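Local coordinates for protein C.Elegans p53 tumor suppressor-like transcription factor (Caenorhabditis elegans, PDB 1T4W) that activates transcription by binding the same DNA consensus sequence as p53, promoting apoptosis under genotoxic stress and ensuring proper meiotic chromosome segregation, at residues A20-S25 with K186-R191; S57-F62 with F158-N163; H108-S113 with F120-Y125. All coordinates share one frame; numbering follows the deposited sequence.

Contact 1 of 3, residues A20-S25 with K186-R191; sequences AFAISS and KNFCER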
loop_
_atom_site.group_PDB
_atom_site.type_symbol
_atom_site.label_atom_id
_atom_site.label_comp_id
_atom_site.label_asym_id
_atom_site.label_seq_id
_atom_site.Cartn_x
_atom_site.Cartn_y
_atom_site.Cartn_z
ATOM N N ALA A 20 11.326 4.926 -5.232
ATOM C CA ALA A 20 12.416 4.043 -4.851
ATOM C C ALA A 20 11.900 3.101 -3.768
ATOM O O ALA A 20 11.043 3.469 -2.959
ATOM C CB ALA A 20 13.572 4.863 -4.313
ATOM N N PHE A 21 12.448 1.895 -3.749
ATOM C CA PHE A 21 12.038 0.863 -2.806
ATOM C C PHE A 21 13.259 0.269 -2.144
ATOM O O PHE A 21 14.319 0.184 -2.756
ATOM C CB PHE A 21 11.260 -0.222 -3.565
ATOM C CG PHE A 21 10.829 -1.382 -2.712
ATOM C CD1 PHE A 21 11.762 -2.309 -2.245
ATOM C CD2 PHE A 21 9.494 -1.533 -2.349
ATOM C CE1 PHE A 21 11.368 -3.366 -1.426
ATOM C CE2 PHE A 21 9.091 -2.587 -1.532
ATOM C CZ PHE A 21 10.030 -3.502 -1.069
ATOM N N ALA A 22 13.124 -0.129 -0.886
ATOM C CA ALA A 22 14.244 -0.750 -0.199
ATOM C C ALA A 22 13.716 -1.629 0.924
ATOM O O ALA A 22 12.532 -1.569 1.288
ATOM C CB ALA A 22 15.208 0.311 0.369
ATOM N N ILE A 23 14.611 -2.443 1.464
ATOM C CA ILE A 23 14.293 -3.345 2.552
ATOM C C ILE A 23 15.186 -2.898 3.670
ATOM O O ILE A 23 16.295 -2.437 3.411
ATOM C CB ILE A 23 14.674 -4.792 2.222
ATOM C CG1 ILE A 23 13.980 -5.250 0.938
ATOM C CG2 ILE A 23 14.294 -5.686 3.382
ATOM C CD1 ILE A 23 12.486 -5.389 1.044
ATOM N N SER A 24 14.715 -3.024 4.908
ATOM C CA SER A 24 15.529 -2.635 6.043
ATOM C C SER A 24 16.386 -3.834 6.423
ATOM O O SER A 24 16.240 -4.915 5.844
ATOM C CB SER A 24 14.653 -2.239 7.229
ATOM O OG SER A 24 13.987 -3.365 7.778
ATOM N N SER A 25 17.283 -3.642 7.382
ATOM C CA SER A 25 18.137 -4.727 7.838
ATOM C C SER A 25 17.229 -5.796 8.435
ATOM O O SER A 25 17.593 -6.965 8.486
ATOM C CB SER A 25 19.111 -4.237 8.905
ATOM O OG SER A 25 18.442 -4.060 10.141
ATOM N N LYS A 186 18.280 7.087 -0.354
ATOM C CA LYS A 186 19.728 6.980 -0.186
ATOM C C LYS A 186 20.141 7.123 1.272
ATOM O O LYS A 186 21.016 6.377 1.764
ATOM C CB LYS A 186 20.448 8.011 -1.058
ATOM C CG LYS A 186 21.981 8.071 -0.894
ATOM C CD LYS A 186 22.683 6.716 -1.118
ATOM C CE LYS A 186 22.507 6.152 -2.513
ATOM N NZ LYS A 186 23.653 5.186 -2.835
ATOM N N ASN A 187 19.526 8.077 1.965
ATOM C CA ASN A 187 19.827 8.272 3.379
ATOM C C ASN A 187 19.460 6.992 4.121
ATOM O O ASN A 187 20.198 6.527 4.987
ATOM C CB ASN A 187 19.022 9.443 3.964
ATOM C CG ASN A 187 19.584 10.791 3.554
ATOM O OD1 ASN A 187 20.719 10.874 3.128
ATOM N ND2 ASN A 187 18.796 11.853 3.714
ATOM N N PHE A 188 18.302 6.432 3.796
ATOM C CA PHE A 188 17.878 5.202 4.460
ATOM C C PHE A 188 18.871 4.053 4.255
ATOM O O PHE A 188 19.262 3.380 5.214
ATOM C CB PHE A 188 16.499 4.768 3.953
ATOM C CG PHE A 188 16.005 3.473 4.556
ATOM C CD1 PHE A 188 15.291 3.471 5.746
ATOM C CD2 PHE A 188 16.222 2.261 3.908
ATOM C CE1 PHE A 188 14.789 2.278 6.273
ATOM C CE2 PHE A 188 15.724 1.062 4.428
ATOM C CZ PHE A 188 15.009 1.073 5.602
ATOM N N CYS A 189 19.269 3.816 3.005
ATOM C CA CYS A 189 20.208 2.747 2.713
ATOM C C CYS A 189 21.555 2.934 3.431
ATOM O O CYS A 189 22.075 1.986 4.033
ATOM C CB CYS A 189 20.411 2.632 1.197
ATOM S SG CYS A 189 18.925 2.037 0.348
ATOM N N GLU A 190 22.106 4.149 3.396
ATOM C CA GLU A 190 23.391 4.420 4.064
ATOM C C GLU A 190 23.275 4.190 5.561
ATOM O O GLU A 190 24.184 3.635 6.167
ATOM C CB GLU A 190 23.862 5.865 3.817
ATOM C CG GLU A 190 24.273 6.149 2.374
ATOM C CD GLU A 190 25.605 5.504 2.001
ATOM O OE1 GLU A 190 26.630 5.864 2.615
ATOM O OE2 GLU A 190 25.628 4.639 1.103
ATOM N N ARG A 191 22.171 4.626 6.167
ATOM C CA ARG A 191 21.995 4.426 7.601
ATOM C C ARG A 191 21.887 2.931 7.942
ATOM O O ARG A 191 22.484 2.469 8.917
ATOM C CB ARG A 191 20.759 5.184 8.114
ATOM C CG ARG A 191 21.001 6.678 8.268
ATOM C CD ARG A 191 19.840 7.416 8.933
ATOM N NE ARG A 191 18.717 7.700 8.030
ATOM C CZ ARG A 191 17.704 6.866 7.804
ATOM N NH1 ARG A 191 17.665 5.688 8.414
ATOM N NH2 ARG A 191 16.721 7.210 6.979
#

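Contact 2 of 3, residues S57-F62 with F158-N163; sequences SLRIRF and FLDDEN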
loop_
_atom_site.group_PDB
_atom_site.type_symbol
_atom_site.label_atom_id
_atom_site.label_comp_id
_atom_site.label_asym_id
_atom_site.label_seq_id
_atom_site.Cartn_x
_atom_site.Cartn_y
_atom_site.Cartn_z
ATOM N N SER A 57 -10.903 -12.409 -3.169
ATOM C CA SER A 57 -10.888 -10.972 -3.406
ATOM C C SER A 57 -9.684 -10.386 -2.655
ATOM O O SER A 57 -9.191 -10.962 -1.675
ATOM C CB SER A 57 -12.196 -10.314 -2.946
ATOM O OG SER A 57 -12.451 -10.556 -1.584
ATOM N N LEU A 58 -9.176 -9.264 -3.141
ATOM C CA LEU A 58 -8.038 -8.629 -2.499
ATOM C C LEU A 58 -8.418 -7.206 -2.083
ATOM O O LEU A 58 -8.858 -6.408 -2.907
ATOM C CB LEU A 58 -6.844 -8.569 -3.449
ATOM C CG LEU A 58 -5.545 -8.056 -2.793
ATOM C CD1 LEU A 58 -4.880 -9.173 -1.978
ATOM C CD2 LEU A 58 -4.601 -7.582 -3.870
ATOM N N ARG A 59 -8.265 -6.899 -0.803
ATOM C CA ARG A 59 -8.574 -5.563 -0.314
ATOM C C ARG A 59 -7.267 -4.787 -0.180
ATOM O O ARG A 59 -6.252 -5.327 0.272
ATOM C CB ARG A 59 -9.302 -5.630 1.037
ATOM C CG ARG A 59 -10.790 -5.962 0.924
ATOM C CD ARG A 59 -11.479 -6.048 2.316
ATOM N NE ARG A 59 -10.992 -7.170 3.132
ATOM C CZ ARG A 59 -10.252 -7.045 4.233
ATOM N NH1 ARG A 59 -9.887 -5.844 4.665
ATOM N NH2 ARG A 59 -9.911 -8.119 4.939
ATOM N N ILE A 60 -7.300 -3.520 -0.576
ATOM C CA ILE A 60 -6.127 -2.651 -0.525
ATOM C C ILE A 60 -6.464 -1.417 0.324
ATOM O O ILE A 60 -7.430 -0.717 0.044
ATOM C CB ILE A 60 -5.733 -2.172 -1.936
ATOM C CG1 ILE A 60 -5.489 -3.380 -2.846
ATOM C CG2 ILE A 60 -4.475 -1.291 -1.851
ATOM C CD1 ILE A 60 -5.596 -3.050 -4.326
ATOM N N ARG A 61 -5.661 -1.172 1.351
ATOM C CA ARG A 61 -5.861 -0.043 2.250
ATOM C C ARG A 61 -4.586 0.774 2.398
ATOM O O ARG A 61 -3.476 0.286 2.162
ATOM C CB ARG A 61 -6.270 -0.529 3.645
ATOM C CG ARG A 61 -7.668 -1.177 3.757
ATOM C CD ARG A 61 -8.067 -1.236 5.261
ATOM N NE ARG A 61 -8.290 0.111 5.778
ATOM C CZ ARG A 61 -8.336 0.441 7.062
ATOM N NH1 ARG A 61 -8.552 1.706 7.401
ATOM N NH2 ARG A 61 -8.151 -0.481 8.007
ATOM N N PHE A 62 -4.754 2.025 2.801
ATOM C CA PHE A 62 -3.618 2.887 3.023
ATOM C C PHE A 62 -3.925 3.584 4.346
ATOM O O PHE A 62 -4.777 4.487 4.436
ATOM C CB PHE A 62 -3.430 3.863 1.859
ATOM C CG PHE A 62 -2.129 4.630 1.925
ATOM C CD1 PHE A 62 -0.907 3.944 1.966
ATOM C CD2 PHE A 62 -2.125 6.031 1.952
ATOM C CE1 PHE A 62 0.306 4.629 2.032
ATOM C CE2 PHE A 62 -0.918 6.745 2.018
ATOM C CZ PHE A 62 0.307 6.044 2.057
ATOM N N PHE A 158 -5.060 -7.519 1.836
ATOM C CA PHE A 158 -5.680 -8.664 2.500
ATOM C C PHE A 158 -6.307 -9.555 1.455
ATOM O O PHE A 158 -6.972 -9.067 0.521
ATOM C CB PHE A 158 -6.785 -8.176 3.451
ATOM C CG PHE A 158 -6.297 -7.210 4.495
ATOM C CD1 PHE A 158 -5.789 -7.670 5.708
ATOM C CD2 PHE A 158 -6.269 -5.844 4.236
ATOM C CE1 PHE A 158 -5.240 -6.769 6.658
ATOM C CE2 PHE A 158 -5.733 -4.938 5.166
ATOM C CZ PHE A 158 -5.213 -5.401 6.379
ATOM N N LEU A 159 -6.075 -10.856 1.591
ATOM C CA LEU A 159 -6.688 -11.800 0.678
ATOM C C LEU A 159 -7.853 -12.394 1.465
ATOM O O LEU A 159 -7.639 -12.956 2.541
ATOM C CB LEU A 159 -5.696 -12.900 0.279
ATOM C CG LEU A 159 -6.171 -13.780 -0.891
ATOM C CD1 LEU A 159 -6.282 -12.945 -2.161
ATOM C CD2 LEU A 159 -5.194 -14.920 -1.105
ATOM N N ASP A 160 -9.078 -12.233 0.954
ATOM C CA ASP A 160 -10.268 -12.769 1.628
ATOM C C ASP A 160 -10.871 -13.953 0.883
ATOM O O ASP A 160 -10.828 -14.002 -0.353
ATOM C CB ASP A 160 -11.387 -11.743 1.707
ATOM C CG ASP A 160 -11.098 -10.585 2.653
ATOM O OD1 ASP A 160 -10.196 -10.656 3.518
ATOM O OD2 ASP A 160 -11.810 -9.584 2.506
ATOM N N ASP A 161 -11.468 -14.884 1.629
ATOM C CA ASP A 161 -12.137 -16.021 1.000
ATOM C C ASP A 161 -13.543 -15.575 0.596
ATOM O O ASP A 161 -13.882 -14.396 0.725
ATOM C CB ASP A 161 -12.201 -17.225 1.949
ATOM C CG ASP A 161 -13.078 -16.986 3.164
ATOM O OD1 ASP A 161 -13.837 -15.995 3.216
ATOM O OD2 ASP A 161 -12.995 -17.814 4.083
ATOM N N GLU A 162 -14.365 -16.504 0.118
ATOM C CA GLU A 162 -15.731 -16.179 -0.320
ATOM C C GLU A 162 -16.630 -15.656 0.794
ATOM O O GLU A 162 -17.539 -14.864 0.549
ATOM C CB GLU A 162 -16.403 -17.405 -0.951
ATOM C CG GLU A 162 -15.551 -18.141 -1.956
ATOM C CD GLU A 162 -14.336 -18.777 -1.316
ATOM O OE1 GLU A 162 -14.504 -19.636 -0.423
ATOM O OE2 GLU A 162 -13.207 -18.410 -1.700
ATOM N N ASN A 163 -16.388 -16.098 2.019
ATOM C CA ASN A 163 -17.205 -15.651 3.141
ATOM C C ASN A 163 -16.739 -14.330 3.744
ATOM O O ASN A 163 -17.320 -13.835 4.717
ATOM C CB ASN A 163 -17.240 -16.748 4.199
ATOM C CG ASN A 163 -17.898 -18.007 3.682
ATOM O OD1 ASN A 163 -17.404 -19.113 3.892
ATOM N ND2 ASN A 163 -19.022 -17.844 2.996
HETATM O O HOH W 1 -13.254 -8.784 0.107
HETATM O O HOH W 2 -14.113 -12.536 -1.219
#

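Contact 3 of 3, residues H108-S113 with F120-Y125; sequences HEFSYS and FTLIMY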
loop_
_atom_site.group_PDB
_atom_site.type_symbol
_atom_site.label_atom_id
_atom_site.label_comp_id
_atom_site.label_asym_id
_atom_site.label_seq_id
_atom_site.Cartn_x
_atom_site.Cartn_y
_atom_site.Cartn_z
ATOM N N HIS A 108 -7.011 -6.708 -12.624
ATOM C CA HIS A 108 -8.240 -7.222 -12.034
ATOM C C HIS A 108 -9.357 -6.203 -11.916
ATOM O O HIS A 108 -9.115 -5.000 -11.757
ATOM C CB HIS A 108 -7.949 -7.799 -10.645
ATOM C CG HIS A 108 -7.118 -9.041 -10.681
ATOM N ND1 HIS A 108 -7.543 -10.194 -11.299
ATOM C CD2 HIS A 108 -5.896 -9.318 -10.165
ATOM C CE1 HIS A 108 -6.623 -11.132 -11.158
ATOM N NE2 HIS A 108 -5.614 -10.625 -10.472
ATOM N N GLU A 109 -10.591 -6.691 -11.999
ATOM C CA GLU A 109 -11.751 -5.826 -11.842
ATOM C C GLU A 109 -11.706 -5.395 -10.381
ATOM O O GLU A 109 -11.264 -6.169 -9.532
ATOM C CB GLU A 109 -13.038 -6.625 -12.088
ATOM C CG GLU A 109 -14.300 -5.937 -11.592
ATOM C CD GLU A 109 -15.539 -6.824 -11.716
ATOM O OE1 GLU A 109 -15.427 -7.983 -12.180
ATOM O OE2 GLU A 109 -16.625 -6.356 -11.340
ATOM N N PHE A 110 -12.158 -4.180 -10.072
ATOM C CA PHE A 110 -12.151 -3.729 -8.675
ATOM C C PHE A 110 -13.349 -2.843 -8.389
ATOM O O PHE A 110 -13.997 -2.353 -9.311
ATOM C CB PHE A 110 -10.855 -2.953 -8.354
ATOM C CG PHE A 110 -10.706 -1.669 -9.133
ATOM C CD1 PHE A 110 -11.261 -0.474 -8.656
ATOM C CD2 PHE A 110 -10.023 -1.658 -10.349
ATOM C CE1 PHE A 110 -11.131 0.723 -9.385
ATOM C CE2 PHE A 110 -9.886 -0.478 -11.085
ATOM C CZ PHE A 110 -10.440 0.719 -10.604
ATOM N N SER A 111 -13.647 -2.678 -7.103
ATOM C CA SER A 111 -14.727 -1.825 -6.624
ATOM C C SER A 111 -14.136 -1.054 -5.444
ATOM O O SER A 111 -13.064 -1.392 -4.947
ATOM C CB SER A 111 -15.921 -2.644 -6.132
ATOM O OG SER A 111 -15.565 -3.415 -4.990
ATOM N N TYR A 112 -14.854 -0.043 -4.987
ATOM C CA TYR A 112 -14.402 0.784 -3.889
ATOM C C TYR A 112 -15.498 1.007 -2.860
ATOM O O TYR A 112 -16.687 0.997 -3.182
ATOM C CB TYR A 112 -13.934 2.150 -4.419
ATOM C CG TYR A 112 -13.512 3.122 -3.327
ATOM C CD1 TYR A 112 -14.429 4.000 -2.756
ATOM C CD2 TYR A 112 -12.200 3.120 -2.832
ATOM C CE1 TYR A 112 -14.064 4.859 -1.717
ATOM C CE2 TYR A 112 -11.821 3.967 -1.797
ATOM C CZ TYR A 112 -12.764 4.836 -1.244
ATOM O OH TYR A 112 -12.411 5.676 -0.219
ATOM N N SER A 113 -15.073 1.180 -1.612
ATOM C CA SER A 113 -15.964 1.484 -0.505
ATOM C C SER A 113 -15.140 2.076 0.631
ATOM O O SER A 113 -13.960 1.751 0.793
ATOM C CB SER A 113 -16.670 0.243 0.018
ATOM O OG SER A 113 -17.376 0.595 1.199
ATOM N N PHE A 120 -9.979 -0.515 -1.716
ATOM C CA PHE A 120 -10.237 -0.908 -3.091
ATOM C C PHE A 120 -10.243 -2.427 -3.017
ATOM O O PHE A 120 -9.325 -3.035 -2.453
ATOM C CB PHE A 120 -9.141 -0.433 -4.049
ATOM C CG PHE A 120 -9.279 1.018 -4.460
ATOM C CD1 PHE A 120 -8.779 2.041 -3.654
ATOM C CD2 PHE A 120 -9.955 1.356 -5.622
ATOM C CE1 PHE A 120 -8.964 3.391 -4.005
ATOM C CE2 PHE A 120 -10.148 2.701 -5.983
ATOM C CZ PHE A 120 -9.650 3.716 -5.166
ATOM N N THR A 121 -11.301 -3.035 -3.535
ATOM C CA THR A 121 -11.413 -4.486 -3.546
ATOM C C THR A 121 -11.292 -5.039 -4.943
ATOM O O THR A 121 -12.110 -4.742 -5.834
ATOM C CB THR A 121 -12.750 -4.965 -2.949
ATOM O OG1 THR A 121 -12.844 -4.534 -1.587
ATOM C CG2 THR A 121 -12.837 -6.499 -2.983
ATOM N N LEU A 122 -10.277 -5.863 -5.143
ATOM C CA LEU A 122 -10.068 -6.477 -6.438
ATOM C C LEU A 122 -10.877 -7.759 -6.483
ATOM O O LEU A 122 -10.778 -8.581 -5.570
ATOM C CB LEU A 122 -8.595 -6.840 -6.639
ATOM C CG LEU A 122 -7.557 -5.735 -6.521
ATOM C CD1 LEU A 122 -6.200 -6.279 -6.994
ATOM C CD2 LEU A 122 -7.969 -4.551 -7.345
ATOM N N ILE A 123 -11.674 -7.930 -7.533
ATOM C CA ILE A 123 -12.463 -9.151 -7.677
ATOM C C ILE A 123 -11.667 -10.070 -8.563
ATOM O O ILE A 123 -11.364 -9.739 -9.710
ATOM C CB ILE A 123 -13.842 -8.898 -8.329
ATOM C CG1 ILE A 123 -14.757 -8.148 -7.358
ATOM C CG2 ILE A 123 -14.489 -10.216 -8.690
ATOM C CD1 ILE A 123 -14.393 -6.684 -7.143
ATOM N N MET A 124 -11.309 -11.227 -8.029
ATOM C CA MET A 124 -10.526 -12.160 -8.803
ATOM C C MET A 124 -11.248 -13.440 -9.154
ATOM O O MET A 124 -12.473 -13.494 -9.127
ATOM C CB MET A 124 -9.241 -12.426 -8.061
ATOM C CG MET A 124 -8.551 -11.074 -7.842
ATOM S SD MET A 124 -6.947 -11.199 -7.147
ATOM C CE MET A 124 -7.369 -11.969 -5.580
ATOM N N TYR A 125 -10.496 -14.475 -9.488
ATOM C CA TYR A 125 -11.118 -15.726 -9.883
ATOM C C TYR A 125 -10.342 -16.872 -9.277
ATOM O O TYR A 125 -9.160 -16.722 -8.941
ATOM C CB TYR A 125 -11.104 -15.822 -11.407
ATOM C CG TYR A 125 -9.728 -15.540 -11.957
ATOM C CD1 TYR A 125 -8.754 -16.541 -12.008
ATOM C CD2 TYR A 125 -9.373 -14.256 -12.365
ATOM C CE1 TYR A 125 -7.458 -16.267 -12.452
ATOM C CE2 TYR A 125 -8.080 -13.969 -12.809
ATOM C CZ TYR A 125 -7.131 -14.975 -12.849
ATOM O OH TYR A 125 -5.860 -14.687 -13.281
HETATM O O HOH W 3 -3.784 -12.949 -11.789
HETATM O O HOH W 4 -10.987 -9.473 -12.277
#

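Contact 1 of 3, residues A20-S25 with K186-R191
F188 sends the far end of its ring against the place where strand 20-23 gives way to loop. Its CZ stands 3.7 Å from S24 CB, and its CE2 lies 3.7 Å from the backbone O of I23. Both partners come in at the rim, and the carbonyl oxygen lies in the plane of the ring, facing its C-H edge. A22 approaches the same ring obliquely, with its CB 4.2 Å from F188 CE2. That methyl also touches the neighbouring helix residue, lying 4.1 Å from C189 SG, so one small side chain serves both the aromatic ring and the thiol sulfur. CG of F188 is anti to the backbone N (chi1 178°), which sets the root of the ring on the strand side. Strand and helix run nearly parallel, their directions 17° apart, and their axes come no closer than 9.4 Å, a gap spanned by the ring, the thiol and the methyl.

Farther out, F188 also meets the rings of Y30 and W32 on strand 29-33, and A22 is hydrogen-bonded through its backbone to Y30, so the ring is wedged against two neighbouring strands. OG of S24, held between backbone N and carbonyl carbon (chi1 70°), is bonded to E28 N and leaves CB to meet the phenylalanine. S25 bonds through its backbone N to E192 in the last turn of helix 181-194, and through OG to K195 just past it. No hydrogen bond crosses between 20-25 and 186-191 themselves: the C-terminal helix rests on this outermost strand mainly through apolar groups, with the I23 carbonyl oxygen at the ring edge and the polar links of S25 made beyond the 186-191 segment, so the fit depends on shape more than on bond direction.

Contact 2 of 3, residues S57-F62 with F158-N163
Strands 57-65 and 152-160 pair antiparallel within the larger sheet of the DNA-binding domain, and R59 with D160 forms the salt bridge on one face of that pairing. R59 holds the carboxylate with NE and one terminal nitrogen, one to each oxygen: NE donates to OD2 of D160 at 2.6 Å, nearly straight at 172°, and NH2 of R59 donates to OD1 of D160 at 2.9 Å. Both oxygens are met on the syn side, and both lie near the guanidinium plane. The arginine chain bends at chi3 (-66°), which places NE for the first of these bonds. F158 backs the guanidinium: its CB lies over one face, 3.5 Å from R59 NH2, while its ring runs almost parallel to the guanidinium, planes 8° apart, with CD2 of F158 3.6 Å from R59 NH1. An alanine in place of R59 would probably leave the D160 carboxylate without its positive mate and strip the cover from F158 CB.

The strand pair belongs to the β-sandwich characteristic of p53-family DNA-binding domains. The backbones join through hydrogen-bonded pairs R59 with F158 and S57 with D160, and L58 and L159 sit between them as a non-hydrogen-bonded pair. Their side chains turn to the opposite face, where the two CD1 methyls, of L58 and L159, meet at 4.0 Å, and L58 goes on to touch L122 of the next strand.

Farther along, CD of R61 lies loosely near the F158 ring, but the guanidinium is committed to a salt bridge with D81 and to the carbonyls of I75 and N77. At the other end, S57 OG is hydrogen-bonded to two waters. One donates to OD2 of D160 at 2.9 Å, giving that oxygen a second partner, and the other donates to O of D161 at 2.7 Å.

Contact 3 of 3, residues H108-S113 with F120-Y125
Y112 drives a ring edge into the face of F120: its CD2 sits over the centre of the F120 ring, 3.5 Å from F120 CZ, in an edge-to-face pair with planes at 57°. F110 comes to the rim of that same ring, its CD1 3.8 Å from F120 CD2, and the two phenylalanines run alongside each other with their rings obliquely turned. F120 is thus wedged between a tyrosine over its face and a phenylalanine at its edge, and F101 adds a further edge-to-face partner. F110 reaches this position with CG between its backbone N and carbonyl carbon (chi1 64°), and its CB bears on L122, whose CD2 branch lies 3.4 Å away. The hydroxyl of Y112 is bonded to S118.

On the face of S111 and T121, I123 takes over: its CD1 tucks against the backbone at F110 CA and lies near S111 OG. At the other end the bump is M124. Its CG projects over the centre of the H108 ring, 3.7 Å from the centroid, and the neighbouring SD lies over the same face, 3.6 Å from H108 NE2. Y125 meets the imidazole edge at CE1, with its CE2 3.6 Å from H108 CE1, the rings obliquely turned. NE2 of H108 is hydrogen-bonded to the backbone O of Q130, which would help set the rotation of the ring against the methionine.

The backbones are joined by a reciprocal pair of bonds between S111 and T121 and by I123 N to E109 O at 2.7 Å; just beyond, a water accepts from E109 N and donates to I123 O. Neighbouring antiparallel strands joined by a short connection make this a β-hairpin, with 109-113 as the outermost strand of its sheet and an aromatic cluster on one face.

Overall arrangement
All three contacts reach the same mixed sheet of the p53-like DNA-binding domain, at different places across it. Contact 1 lies at the outermost strand 19-23, where the C-terminal helix packs; contact 3 takes in the outermost strand at the other side, 109-113. Contact 2 lies between, and its strand 57-65 is hydrogen-bonded to strand 119-123 of contact 3, L58 O to L122 N at 2.7 Å. Centres of contacts 2 and 3 are about 9 Å apart, whereas that of contact 1 is about 29 and 32 Å from them. Along the chain 20-25 and 186-191 are outermost and the hairpin innermost, so contact 1 joins an early strand to the C-terminal helix, across the chain's centre from contacts 2 and 3.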